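Local coordinates for inulin fructotransferase (Bacillus sp. snu-7, PDB 2INV), which probably depolymerises inulin by intramolecular fructosyl transfer, releasing a cyclic di-fructose anhydride in a lyase-type reaction, at residues Ser386-Ala394 against Ser402-Pro410. Sequence-based numbering, arbitrary orientation.
Sequences SKVLDSGTA and SDTAIRPTP
The R407 guanidinium carries L389 on one face, with CD2 4.2 Å above its centre, and meets the D390 carboxylate at its edge. There NH2 makes a 2.8 Å salt bridge to D390 OD2, leaving close to its own plane but reaching the oxygen from above the carboxylate plane; the two planes are 27° apart. NE adds a weak bond to OD1. In R407, CG lies anti to the backbone N, the chain stays straight to CD, and the bend at chi3 (76°) brings the head across D390. Strands 387-389 and 405-407 pair in parallel as adjacent rungs at the C-terminal end of the right-handed beta-helix: V388 N bonds to A405 O at 2.8 Å, and V388 O takes R407 N. V388 and I406 lie on the sheet face opposite L389 and R407, both touching I397. Past the strands, T409 OG1 accepts the G392 N-H at 2.7 Å, and T409 N returns a bond to G392 O. D390 OD2 also bridges R407 of the third subunit, while R407 NH2 makes a second salt bridge, to D390 OD2 of the second subunit. With an alanine in place of D390, both arginines would probably lose this carboxylate and turn more freely. Shared carboxylates thus likely offset the closely spaced arginines around the trimer interface.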
loop_
_atom_site.group_PDB
_atom_site.type_symbol
_atom_site.label_atom_id
_atom_site.label_comp_id
_atom_site.label_asym_id
_atom_site.label_seq_id
_atom_site.Cartn_x
_atom_site.Cartn_y
_atom_site.Cartn_z
ATOM N N SER A 386 -17.202 27.928 -9.181
ATOM C CA SER A 386 -16.348 27.252 -8.193
ATOM C C SER A 386 -17.031 27.268 -6.828
ATOM O O SER A 386 -17.944 28.065 -6.599
ATOM C CB SER A 386 -14.989 27.953 -8.065
ATOM O OG SER A 386 -14.370 28.139 -9.325
ATOM N N LYS A 387 -16.591 26.388 -5.930
ATOM C CA LYS A 387 -17.157 26.305 -4.580
ATOM C C LYS A 387 -16.036 26.231 -3.549
ATOM O O LYS A 387 -15.142 25.382 -3.658
ATOM C CB LYS A 387 -18.017 25.047 -4.413
ATOM C CG LYS A 387 -19.118 24.868 -5.435
ATOM C CD LYS A 387 -20.385 25.583 -5.030
ATOM C CE LYS A 387 -21.536 25.142 -5.922
ATOM N NZ LYS A 387 -22.743 25.979 -5.714
ATOM N N VAL A 388 -16.081 27.096 -2.542
ATOM C CA VAL A 388 -15.057 27.065 -1.507
ATOM C C VAL A 388 -15.718 26.988 -0.139
ATOM O O VAL A 388 -16.407 27.924 0.292
ATOM C CB VAL A 388 -14.138 28.299 -1.585
ATOM C CG1 VAL A 388 -12.994 28.164 -0.595
ATOM C CG2 VAL A 388 -13.593 28.442 -2.998
ATOM N N LEU A 389 -15.507 25.852 0.524
ATOM C CA LEU A 389 -16.085 25.595 1.837
ATOM C C LEU A 389 -15.027 25.283 2.877
ATOM O O LEU A 389 -14.084 24.521 2.614
ATOM C CB LEU A 389 -17.006 24.380 1.805
ATOM C CG LEU A 389 -17.956 24.091 0.653
ATOM C CD1 LEU A 389 -18.639 22.753 0.907
ATOM C CD2 LEU A 389 -18.972 25.192 0.542
ATOM N N ASP A 390 -15.201 25.845 4.066
ATOM C CA ASP A 390 -14.300 25.570 5.171
ATOM C C ASP A 390 -12.829 25.453 4.788
ATOM O O ASP A 390 -12.160 24.482 5.140
ATOM C CB ASP A 390 -14.778 24.295 5.859
ATOM C CG ASP A 390 -16.271 24.325 6.128
ATOM O OD1 ASP A 390 -16.779 25.412 6.484
ATOM O OD2 ASP A 390 -16.942 23.279 5.993
ATOM N N SER A 391 -12.328 26.457 4.076
ATOM C CA SER A 391 -10.931 26.468 3.662
ATOM C C SER A 391 -10.309 27.827 3.966
ATOM O O SER A 391 -9.307 28.219 3.357
ATOM C CB SER A 391 -10.810 26.148 2.169
ATOM O OG SER A 391 -11.231 24.823 1.906
ATOM N N GLY A 392 -10.911 28.546 4.913
ATOM C CA GLY A 392 -10.394 29.850 5.291
ATOM C C GLY A 392 -11.471 30.895 5.525
ATOM O O GLY A 392 -12.623 30.728 5.102
ATOM N N THR A 393 -11.101 31.982 6.196
ATOM C CA THR A 393 -12.046 33.060 6.461
ATOM C C THR A 393 -12.179 33.825 5.157
ATOM O O THR A 393 -11.383 33.630 4.244
ATOM C CB THR A 393 -11.534 34.013 7.563
ATOM O OG1 THR A 393 -11.195 33.254 8.729
ATOM C CG2 THR A 393 -12.600 35.041 7.918
ATOM N N ALA A 394 -13.176 34.693 5.070
ATOM C CA ALA A 394 -13.385 35.462 3.859
ATOM C C ALA A 394 -12.160 36.274 3.447
ATOM O O ALA A 394 -11.983 36.568 2.260
ATOM C CB ALA A 394 -14.583 36.379 4.026
ATOM N N SER A 402 -17.427 36.045 -9.940
ATOM C CA SER A 402 -18.561 36.487 -9.164
ATOM C C SER A 402 -19.601 35.396 -8.985
ATOM O O SER A 402 -20.645 35.628 -8.353
ATOM C CB SER A 402 -19.190 37.716 -9.812
ATOM O OG SER A 402 -19.617 37.429 -11.137
ATOM N N ASP A 403 -19.332 34.216 -9.541
ATOM C CA ASP A 403 -20.269 33.120 -9.370
ATOM C C ASP A 403 -19.697 32.133 -8.367
ATOM O O ASP A 403 -20.217 31.027 -8.203
ATOM C CB ASP A 403 -20.556 32.403 -10.688
ATOM C CG ASP A 403 -19.401 32.481 -11.660
ATOM O OD1 ASP A 403 -18.304 31.965 -11.347
ATOM O OD2 ASP A 403 -19.588 33.061 -12.750
ATOM N N THR A 404 -18.627 32.531 -7.690
ATOM C CA THR A 404 -18.031 31.652 -6.707
ATOM C C THR A 404 -18.880 31.642 -5.451
ATOM O O THR A 404 -19.299 32.696 -4.955
ATOM C CB THR A 404 -16.615 32.094 -6.326
ATOM O OG1 THR A 404 -15.759 32.017 -7.475
ATOM C CG2 THR A 404 -16.071 31.187 -5.230
ATOM N N ALA A 405 -19.146 30.441 -4.952
ATOM C CA ALA A 405 -19.917 30.280 -3.731
ATOM C C ALA A 405 -18.886 29.991 -2.648
ATOM O O ALA A 405 -18.088 29.047 -2.776
ATOM C CB ALA A 405 -20.890 29.128 -3.873
ATOM N N ILE A 406 -18.896 30.808 -1.598
ATOM C CA ILE A 406 -17.940 30.666 -0.509
ATOM C C ILE A 406 -18.615 30.554 0.853
ATOM O O ILE A 406 -19.606 31.231 1.119
ATOM C CB ILE A 406 -16.999 31.892 -0.450
ATOM C CG1 ILE A 406 -16.298 32.094 -1.793
ATOM C CG2 ILE A 406 -15.976 31.722 0.673
ATOM C CD1 ILE A 406 -15.431 33.336 -1.848
ATOM N N ARG A 407 -18.070 29.695 1.714
ATOM C CA ARG A 407 -18.579 29.534 3.076
ATOM C C ARG A 407 -17.407 29.597 4.038
ATOM O O ARG A 407 -16.531 28.737 4.017
ATOM C CB ARG A 407 -19.311 28.211 3.270
ATOM C CG ARG A 407 -19.730 28.006 4.736
ATOM C CD ARG A 407 -20.540 26.740 4.937
ATOM N NE ARG A 407 -19.705 25.542 4.910
ATOM C CZ ARG A 407 -20.133 24.357 4.491
ATOM N NH1 ARG A 407 -21.382 24.218 4.060
ATOM N NH2 ARG A 407 -19.322 23.310 4.508
ATOM N N PRO A 408 -17.362 30.649 4.865
ATOM C CA PRO A 408 -16.288 30.833 5.840
ATOM C C PRO A 408 -16.021 29.667 6.781
ATOM O O PRO A 408 -16.928 28.923 7.143
ATOM C CB PRO A 408 -16.753 32.039 6.632
ATOM C CG PRO A 408 -17.407 32.870 5.627
ATOM C CD PRO A 408 -18.164 31.883 4.736
ATOM N N THR A 409 -14.757 29.494 7.151
ATOM C CA THR A 409 -14.426 28.482 8.138
ATOM C C THR A 409 -14.902 29.395 9.263
ATOM O O THR A 409 -14.422 30.521 9.384
ATOM C CB THR A 409 -12.915 28.257 8.299
ATOM O OG1 THR A 409 -12.361 27.762 7.076
ATOM C CG2 THR A 409 -12.659 27.235 9.400
ATOM N N PRO A 410 -15.879 28.959 10.064
ATOM C CA PRO A 410 -16.345 29.841 11.136
ATOM C C PRO A 410 -15.261 30.561 11.931
ATOM O O PRO A 410 -15.478 31.716 12.366
ATOM C CB PRO A 410 -17.186 28.917 11.992
ATOM C CG PRO A 410 -17.885 28.108 10.920
ATOM C CD PRO A 410 -16.778 27.801 9.912
ATOM O OXT PRO A 410 -14.190 29.945 12.131
HETATM O O HOH W 1 -20.744 28.006 -7.099
HETATM O O HOH W 2 -15.242 30.614 -9.876
HETATM O O HOH W 3 -10.937 25.503 7.486
HETATM O O HOH W 4 -13.659 28.783 3.315
#